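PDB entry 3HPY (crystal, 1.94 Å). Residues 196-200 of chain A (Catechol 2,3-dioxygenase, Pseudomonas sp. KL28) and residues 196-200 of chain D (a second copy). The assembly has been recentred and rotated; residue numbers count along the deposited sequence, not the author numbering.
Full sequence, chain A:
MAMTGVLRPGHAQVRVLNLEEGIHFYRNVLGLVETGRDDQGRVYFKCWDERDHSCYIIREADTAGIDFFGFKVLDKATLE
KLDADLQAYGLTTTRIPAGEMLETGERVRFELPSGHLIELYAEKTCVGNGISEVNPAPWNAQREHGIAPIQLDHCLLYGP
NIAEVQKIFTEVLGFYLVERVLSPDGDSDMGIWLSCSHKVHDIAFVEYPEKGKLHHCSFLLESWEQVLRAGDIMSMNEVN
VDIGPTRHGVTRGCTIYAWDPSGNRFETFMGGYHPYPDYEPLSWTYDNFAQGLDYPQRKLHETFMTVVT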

# COMPACT_ATOMS: atom_id res chain seq x y z
N CYS A 196 -14.55 12.26 20.93
CA CYS A 196 -15.97 12.61 21.07
C CYS A 196 -16.69 11.89 19.95
O CYS A 196 -17.77 12.31 19.51
CB CYS A 196 -16.17 14.13 20.94
SG CYS A 196 -15.69 14.81 19.32
N SER A 197 -16.10 10.78 19.50
CA SER A 197 -16.64 9.98 18.40
C SER A 197 -16.08 8.55 18.50
O SER A 197 -15.96 8.01 19.59
CB SER A 197 -16.17 10.60 17.08
OG SER A 197 -14.75 10.72 17.07
N HIS A 198 -15.78 7.92 17.37
CA HIS A 198 -15.15 6.61 17.48
C HIS A 198 -13.72 6.66 16.93
O HIS A 198 -13.13 5.63 16.60
CB HIS A 198 -15.98 5.43 16.87
CG HIS A 198 -16.32 5.55 15.41
ND1 HIS A 198 -17.54 5.98 14.96
CD2 HIS A 198 -15.62 5.27 14.29
CE1 HIS A 198 -17.58 5.98 13.64
NE2 HIS A 198 -16.42 5.55 13.21
N LYS A 199 -13.18 7.87 16.84
CA LYS A 199 -11.80 8.07 16.39
C LYS A 199 -10.87 7.91 17.59
O LYS A 199 -11.29 8.14 18.73
CB LYS A 199 -11.60 9.46 15.78
CG LYS A 199 -12.19 9.59 14.38
CD LYS A 199 -11.71 10.86 13.69
CE LYS A 199 -12.22 12.06 14.40
NZ LYS A 199 -11.29 13.24 14.30
N VAL A 200 -9.63 7.47 17.35
CA VAL A 200 -8.65 7.29 18.42
C VAL A 200 -8.55 8.55 19.28
O VAL A 200 -8.42 8.45 20.49
CB VAL A 200 -7.23 6.96 17.90
CG1 VAL A 200 -7.10 5.47 17.69
CG2 VAL A 200 -6.96 7.72 16.61
N CYS D 196 -24.95 5.33 11.73
CA CYS D 196 -25.36 5.72 13.08
C CYS D 196 -24.11 6.26 13.78
O CYS D 196 -24.03 6.32 15.00
CB CYS D 196 -25.93 4.53 13.85
SG CYS D 196 -24.78 3.17 14.21
N SER D 197 -23.15 6.68 12.96
CA SER D 197 -21.87 7.17 13.47
C SER D 197 -21.22 8.03 12.40
O SER D 197 -21.92 8.73 11.68
CB SER D 197 -20.99 5.96 13.80
OG SER D 197 -20.79 5.15 12.65
N HIS D 198 -19.88 8.03 12.32
CA HIS D 198 -19.27 8.80 11.24
C HIS D 198 -18.68 7.84 10.21
O HIS D 198 -17.84 8.21 9.41
CB HIS D 198 -18.24 9.84 11.72
CG HIS D 198 -17.08 9.28 12.46
ND1 HIS D 198 -16.99 9.33 13.83
CD2 HIS D 198 -15.94 8.70 12.03
CE1 HIS D 198 -15.84 8.81 14.22
NE2 HIS D 198 -15.18 8.43 13.14
N LYS D 199 -19.14 6.60 10.23
CA LYS D 199 -18.69 5.62 9.25
C LYS D 199 -19.54 5.83 7.99
O LYS D 199 -20.66 6.33 8.06
CB LYS D 199 -18.89 4.20 9.78
CG LYS D 199 -17.96 3.84 10.92
CD LYS D 199 -17.83 2.33 11.01
CE LYS D 199 -19.16 1.68 11.23
NZ LYS D 199 -19.13 0.22 10.99
N VAL D 200 -19.01 5.47 6.82
CA VAL D 200 -19.78 5.65 5.60
C VAL D 200 -21.11 4.90 5.70
O VAL D 200 -22.10 5.29 5.09
CB VAL D 200 -19.01 5.17 4.34
CG1 VAL D 200 -18.57 3.72 4.50
CG2 VAL D 200 -19.89 5.33 3.10

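Two copies of the same short loop meet here, and neither backbone forms a regular helix or strand. The nearest pair of CA atoms, S197(A) CA and S197(D) CA, lies 7.7 Å apart, so the main chains do not touch each other; the contact is made by side chains, with each imidazole also resting near the partner's backbone. It is nearly symmetric: each interaction on one side has its counterpart on the other, and 238 Å² is buried in total.

The centre is a pair of histidines. The rings of H198(A) and H198(D) form an offset stack, with planes inclined by only 6° and centroids 3.5 Å apart. The offset lays each NE2 over a face of the partner ring, and H198(A) NE2 to H198(D) NE2 is 3.1 Å. That distance could be mistaken for a hydrogen bond, but the angle is poor: a proton on either nitrogen lies in its own ring plane, whereas the other nitrogen sits above that plane. The pairing is one of flat surfaces, and no hydrogen bond crosses between the stretches.

Both histidines take the p rotamer, with chi1 of 59° in H198(A) and 60° in H198(D), and chi2 of -100° and -102°. The torsions match in the two copies, and the rings lie nearly parallel in an offset stack. The CA-to-CB bond of H198(A) points toward the other stretch, while that of H198(D) points sideways and its ring end comes nearer.

Serine and lysine complete the surroundings of each ring. S197(A) CB meets the edge of the H198(D) ring at CE1, 3.4 Å away, and H198(A) CE1 lies 3.4 Å from S197(D) CB. The closest serine atom to the imidazole is CB, with OG nearly as near; OG also accepts a bond within its own loop: K199(A) N donates to S197(A) OG at 3.3 Å, and K199(D) N donates to S197(D) OG at 3.3 Å. Serine chi1 values of 55° and 58°, both p, place OG to accept these bonds, which tie together the residues flanking each histidine.

The lysines contribute aliphatic carbon. K199(D) CG packs 3.2 Å from H198(A) NE2, and K199(A) CG lies 3.4 Å from H198(D) NE2. Both chains begin m, t, m; chi4 is 149° in K199(A), between wells, and 166°, t, in K199(D). Their amines hydrogen-bond outside this contact, and CG lies beside the ring. The rule to read is economical: stack the aromatics, pack serine and lysine side chains around them, and let the serine hydroxyls and lysine amines bond within the loop or beyond it.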